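Local coordinates for venom protein 51.1 (Lychas mucronatus, PDB 6ATY) that probably acts as a neurotoxin that lowers the action potential of myelinated nerves, and is secreted into scorpion venom as a small disulfide-rich peptide, at residues A[4-8]-A[19-23]; A[10-16]-A[29-35]. One frame throughout, in Å; residues are numbered along the deposited sequence.

Contact 1. Residues A[4-8]-A[19-23]. With GOL (glycerol), chain B.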
loop_
_atom_site.group_PDB
_atom_site.type_symbol
_atom_site.label_atom_id
_atom_site.label_comp_id
_atom_site.label_asym_id
_atom_site.label_seq_id
_atom_site.Cartn_x
_atom_site.Cartn_y
_atom_site.Cartn_z
ATOM N N SER A 4 3.950 -2.749 6.416
ATOM C CA SER A 4 4.371 -2.895 5.013
ATOM C C SER A 4 3.983 -4.269 4.548
ATOM O O SER A 4 4.072 -5.256 5.316
ATOM C CB SER A 4 5.906 -2.799 4.830
ATOM O OG SER A 4 6.399 -1.707 5.482
ATOM N N ILE A 5 3.509 -4.356 3.322
ATOM C CA ILE A 5 3.155 -5.644 2.731
ATOM C C ILE A 5 4.155 -6.093 1.674
ATOM O O ILE A 5 3.968 -7.123 1.078
ATOM C CB ILE A 5 1.738 -5.662 2.146
ATOM C CG1 ILE A 5 1.539 -4.568 1.090
ATOM C CG2 ILE A 5 0.710 -5.519 3.267
ATOM C CD1 ILE A 5 0.206 -4.678 0.399
ATOM N N GLY A 6 5.184 -5.331 1.382
ATOM C CA GLY A 6 6.231 -5.914 0.466
ATOM C C GLY A 6 5.774 -6.115 -1.002
ATOM O O GLY A 6 6.333 -6.919 -1.746
ATOM N N ILE A 7 4.743 -5.384 -1.404
ATOM C CA ILE A 7 4.329 -5.234 -2.808
ATOM C C ILE A 7 5.088 -3.984 -3.281
ATOM O O ILE A 7 5.145 -2.969 -2.576
ATOM C CB ILE A 7 2.789 -5.003 -2.922
ATOM C CG1 ILE A 7 2.029 -6.279 -2.540
ATOM C CG2 ILE A 7 2.349 -4.595 -4.325
ATOM C CD1 ILE A 7 2.447 -7.523 -3.310
ATOM N N LYS A 8 5.677 -4.077 -4.451
ATOM C CA LYS A 8 6.392 -2.964 -5.078
ATOM C C LYS A 8 5.408 -2.004 -5.696
ATOM O O LYS A 8 4.396 -2.410 -6.288
ATOM C CB LYS A 8 7.327 -3.506 -6.148
ATOM C CG LYS A 8 8.365 -2.515 -6.620
ATOM C CD LYS A 8 9.459 -3.194 -7.399
ATOM C CE LYS A 8 10.386 -2.184 -8.065
ATOM N NZ LYS A 8 11.164 -1.447 -7.048
ATOM N N GLN A 19 -4.461 -2.765 -2.953
ATOM C CA GLN A 19 -3.722 -3.919 -2.439
ATOM C C GLN A 19 -3.985 -4.090 -0.960
ATOM O O GLN A 19 -4.100 -5.188 -0.488
ATOM C CB GLN A 19 -2.226 -3.792 -2.683
ATOM C CG GLN A 19 -1.843 -3.839 -4.146
ATOM C CD GLN A 19 -1.962 -5.230 -4.754
ATOM O OE1 GLN A 19 -2.086 -6.245 -4.067
ATOM N NE2 GLN A 19 -1.899 -5.275 -6.059
ATOM N N CYS A 20 -4.038 -2.984 -0.232
ATOM C CA CYS A 20 -4.321 -3.002 1.208
ATOM C C CYS A 20 -5.781 -3.393 1.495
ATOM O O CYS A 20 -6.032 -4.157 2.422
ATOM C CB CYS A 20 -3.993 -1.639 1.810
ATOM S SG CYS A 20 -2.223 -1.277 1.682
ATOM N N ARG A 21 -6.725 -2.872 0.705
ATOM C CA ARG A 21 -8.144 -3.094 0.956
ATOM C C ARG A 21 -8.526 -4.542 0.719
ATOM O O ARG A 21 -9.296 -5.073 1.504
ATOM C CB ARG A 21 -9.041 -2.140 0.172
ATOM C CG ARG A 21 -8.935 -0.703 0.654
ATOM C CD ARG A 21 -9.926 0.204 -0.004
ATOM N NE ARG A 21 -10.000 1.442 0.760
ATOM C CZ ARG A 21 -10.770 2.486 0.449
ATOM N NH1 ARG A 21 -11.523 2.469 -0.622
ATOM N NH2 ARG A 21 -10.758 3.581 1.222
ATOM N N ILE A 22 -7.951 -5.200 -0.275
ATOM C CA ILE A 22 -8.286 -6.675 -0.495
ATOM C C ILE A 22 -7.685 -7.536 0.621
ATOM O O ILE A 22 -8.218 -8.608 0.935
ATOM C CB ILE A 22 -7.915 -7.215 -1.892
ATOM C CG1 ILE A 22 -6.410 -7.235 -2.139
ATOM C CG2 ILE A 22 -8.671 -6.461 -2.979
ATOM C CD1 ILE A 22 -6.010 -8.018 -3.379
ATOM N N ARG A 23 -6.669 -6.984 1.316
ATOM C CA ARG A 23 -6.071 -7.605 2.516
ATOM C C ARG A 23 -6.714 -7.121 3.804
ATOM O O ARG A 23 -6.195 -7.357 4.921
ATOM C CB ARG A 23 -4.568 -7.335 2.533
ATOM C CG ARG A 23 -3.847 -8.064 1.434
ATOM C CD ARG A 23 -2.428 -7.576 1.378
ATOM N NE ARG A 23 -1.587 -8.355 0.489
ATOM C CZ ARG A 23 -1.479 -8.192 -0.832
ATOM N NH1 ARG A 23 -2.231 -7.297 -1.522
ATOM N NH2 ARG A 23 -0.607 -8.962 -1.479
HETATM C C1 GOL B . 1.626 -1.851 -8.398
HETATM O O1 GOL B . 2.648 -1.292 -7.635
HETATM C C2 GOL B . 0.664 -2.516 -7.445
HETATM O O2 GOL B . 0.578 -1.684 -6.262
HETATM C C3 GOL B . -0.614 -2.681 -8.290
HETATM O O3 GOL B . -1.815 -3.020 -7.573
#
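Ile5 reaches from strand 3-8 to helix 16-22 with its CD1 methyl. CD1 of Ile5 lies 4.0 Å from CB of Gln19 and over one face of the Arg23 guanidinium, offset toward its rim. It also approaches the sulfur of Cys20. The side chain gets there with CG1 between the backbone N and the carbonyl carbon (chi1 57°) and an extended end. Ile7 adds a second methyl, its CD1 being 3.8 Å from NH2 of Arg23.

Arg23 is held from within its own segment. NH1 of Arg23 donates to the backbone O of Gln19 at 3.0 Å and to the side-chain OE1 of Gln19 at 2.8 Å. Both acceptors lie close to the guanidinium plane, which probably restrains its rotation. The amide end of Gln19 is used twice, for NE2 donates almost straight (173°) to O3 of a glycerol, probably from the crystallisation liquor.

Further out, Cys20 is joined to Cys37, which ties the helix to the sheet as in the cysteine-stabilised alpha-beta fold of scorpion toxins. No hydrogen bond links 4-8 to 19-23. The contact rests on aliphatic carbon against a guanidinium whose NH1 is taken up by two oxygens of Gln19.

Contact 2. Residues A[10-16]-A[29-35]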
loop_
_atom_site.group_PDB
_atom_site.type_symbol
_atom_site.label_atom_id
_atom_site.label_comp_id
_atom_site.label_asym_id
_atom_site.label_seq_id
_atom_site.Cartn_x
_atom_site.Cartn_y
_atom_site.Cartn_z
ATOM N N SER A 10 5.042 2.542 -7.069
ATOM C CA SER A 10 5.617 3.872 -7.327
ATOM C C SER A 10 4.643 4.921 -6.810
ATOM O O SER A 10 3.458 4.871 -7.126
ATOM C CB SER A 10 5.836 4.080 -8.832
ATOM O OG SER A 10 6.029 5.470 -9.151
ATOM N N PRO A 11 5.156 5.948 -6.097
ATOM C CA PRO A 11 4.302 7.042 -5.724
ATOM C C PRO A 11 3.617 7.758 -6.861
ATOM O O PRO A 11 2.527 8.327 -6.652
ATOM C CB PRO A 11 5.259 7.986 -4.987
ATOM C CG PRO A 11 6.235 7.063 -4.362
ATOM C CD PRO A 11 6.494 6.107 -5.494
ATOM N N SER A 12 4.198 7.691 -8.053
ATOM C CA SER A 12 3.658 8.392 -9.207
ATOM C C SER A 12 2.416 7.736 -9.804
ATOM O O SER A 12 1.657 8.389 -10.556
ATOM C CB SER A 12 4.755 8.570 -10.282
ATOM O OG SER A 12 5.704 9.533 -9.830
ATOM N N ILE A 13 2.226 6.460 -9.515
ATOM C CA ILE A 13 1.047 5.725 -9.889
ATOM C C ILE A 13 0.756 4.724 -8.767
ATOM O O ILE A 13 0.957 3.525 -8.872
ATOM C CB ILE A 13 1.133 5.119 -11.322
ATOM C CG1 ILE A 13 -0.077 4.243 -11.667
ATOM C CG2 ILE A 13 2.427 4.356 -11.528
ATOM C CD1 ILE A 13 -1.395 4.923 -11.465
ATOM N N ASP A 14 0.299 5.284 -7.661
ATOM C CA ASP A 14 0.238 4.584 -6.380
ATOM C C ASP A 14 -1.042 3.793 -6.298
ATOM O O ASP A 14 -2.151 4.346 -6.070
ATOM C CB ASP A 14 0.374 5.584 -5.239
ATOM C CG ASP A 14 0.322 4.963 -3.857
ATOM O OD1 ASP A 14 -0.017 3.742 -3.694
ATOM O OD2 ASP A 14 0.649 5.742 -2.893
ATOM N N LEU A 15 -0.877 2.475 -6.457
ATOM C CA LEU A 15 -1.989 1.527 -6.375
ATOM C C LEU A 15 -2.021 0.661 -5.085
ATOM O O LEU A 15 -2.660 -0.416 -5.040
ATOM C CB LEU A 15 -1.983 0.636 -7.618
ATOM C CG LEU A 15 -1.973 1.377 -8.962
ATOM C CD1 LEU A 15 -1.871 0.389 -10.133
ATOM C CD2 LEU A 15 -3.181 2.282 -9.140
ATOM N N CYS A 16 -1.448 1.188 -4.023
ATOM C CA CYS A 16 -1.340 0.464 -2.752
ATOM C C CYS A 16 -2.679 0.372 -2.005
ATOM O O CYS A 16 -2.935 -0.633 -1.348
ATOM C CB CYS A 16 -0.310 1.106 -1.874
ATOM S SG CYS A 16 1.375 0.983 -2.515
ATOM N N TYR A 29 -0.591 3.306 0.938
ATOM C CA TYR A 29 0.161 4.285 0.160
ATOM C C TYR A 29 1.554 3.698 -0.097
ATOM O O TYR A 29 2.009 2.808 0.618
ATOM C CB TYR A 29 0.307 5.610 0.922
ATOM C CG TYR A 29 1.082 5.458 2.209
ATOM C CD1 TYR A 29 0.452 4.970 3.355
ATOM C CD2 TYR A 29 2.437 5.740 2.290
ATOM C CE1 TYR A 29 1.139 4.802 4.552
ATOM C CE2 TYR A 29 3.142 5.560 3.503
ATOM C CZ TYR A 29 2.463 5.078 4.624
ATOM O OH TYR A 29 3.099 4.906 5.866
ATOM N N CYS A 30 2.174 4.199 -1.138
ATOM C CA CYS A 30 3.493 3.822 -1.536
ATOM C C CYS A 30 4.466 4.739 -0.781
ATOM O O CYS A 30 4.466 5.952 -0.960
ATOM C CB CYS A 30 3.671 3.989 -3.025
ATOM S SG CYS A 30 5.180 3.214 -3.626
ATOM N N SER A 31 5.480 3.855 0.006
ATOM C CA SER A 31 6.595 4.577 0.600
ATOM C C SER A 31 7.886 4.098 0.022
ATOM O O SER A 31 8.236 2.941 0.201
ATOM C CB SER A 31 6.608 4.433 2.099
ATOM O OG SER A 31 7.682 5.203 2.623
ATOM N N GLY A 32 8.606 5.013 -0.635
ATOM C CA GLY A 32 9.775 4.680 -1.426
ATOM C C GLY A 32 9.347 3.826 -2.612
ATOM O O GLY A 32 8.924 4.344 -3.656
ATOM N N ASP A 33 9.441 2.511 -2.444
ATOM C CA ASP A 33 8.924 1.613 -3.464
ATOM C C ASP A 33 8.182 0.415 -2.908
ATOM O O ASP A 33 8.051 -0.555 -3.602
ATOM C CB ASP A 33 10.039 1.172 -4.441
ATOM C CG ASP A 33 10.978 0.110 -3.854
ATOM O OD1 ASP A 33 11.032 -0.088 -2.613
ATOM O OD2 ASP A 33 11.653 -0.569 -4.665
ATOM N N THR A 34 7.623 0.539 -1.698
ATOM C CA THR A 34 6.926 -0.545 -1.044
ATOM C C THR A 34 5.587 -0.069 -0.531
ATOM O O THR A 34 5.503 1.058 0.000
ATOM C CB THR A 34 7.746 -1.028 0.163
ATOM O OG1 THR A 34 9.080 -1.322 -0.288
ATOM C CG2 THR A 34 7.136 -2.267 0.757
ATOM N N CYS A 35 4.533 -0.886 -0.717
ATOM C CA CYS A 35 3.193 -0.550 -0.150
ATOM C C CYS A 35 3.127 -0.690 1.380
ATOM O O CYS A 35 3.530 -1.745 1.960
ATOM C CB CYS A 35 2.100 -1.400 -0.770
ATOM S SG CYS A 35 1.728 -1.011 -2.489
HETATM O O HOH W 1 2.682 7.601 -2.506
#
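Asp14 points its carboxylate at the backbone of strand 27-31. OD2 of Asp14 accepts from the backbone N of Cys30 at 2.8 Å, and the donor stands above the carboxylate plane, 38° out of it. The other oxygen turns back to its own segment. OD1 of Asp14 takes the backbone N of Cys16 at 2.9 Å, nearly along its C-O axis, and closes an Asx turn. CG anti to the backbone N (chi1 180°) carries the carboxylate across to the strand. A water donates to both OD2 of Asp14 and O of Cys30. The acid therefore binds the N of Cys30 directly and its O through the water, and these donors would probably stabilise its negative charge.

Beside it runs the disulfide of Cys16 and Cys35, with SG to SG at 2.0 Å and a chi3 of -78°. This helix-to-strand bond is one of the two disulfides of the cysteine-stabilised alpha-beta motif. Its Cys16 sulfur packs against CB of Cys30 at 3.8 Å. The Cys30 sulfur is directed to the start of the loop. SG of Cys30 is 3.7 Å from CD of Pro11, while the same CD lies 3.5 Å from O of Gly32. CD of Pro11 thus faces both the Cys30 sulfur and the carbonyl oxygen of Gly32.

Ser10 shapes the loop from within, its OG accepting from the backbone N of Ser12 in an ST turn. Cys30 is itself bonded to Cys9, so two disulfides lie close to the Asp14 bond. The loop leaves strand 3-8, packs against the hairpin of strands 27-31 and 34-38, and enters helix 16-22 at Cys16.

Overall arrangement
Both contacts bring part of the chain against the three-stranded antiparallel sheet, and their segments alternate along the sequence. Contact 1 sets edge strand 3-8 against helix 16-22 and lies mainly at the surface. Contact 2 joins the loop before that helix to the other edge strand and the central one, and is partly buried. Their chemistry follows. Contact 1 has no direct hydrogen bond and relies on isoleucine methyls; contact 2 has a covalent link and a carboxylate bound to backbone. Between them they hold cysteines from all three disulfides. They meet through a Lys8–Asp33 salt bridge and a probable bond from N of Cys35 to O of Ile7.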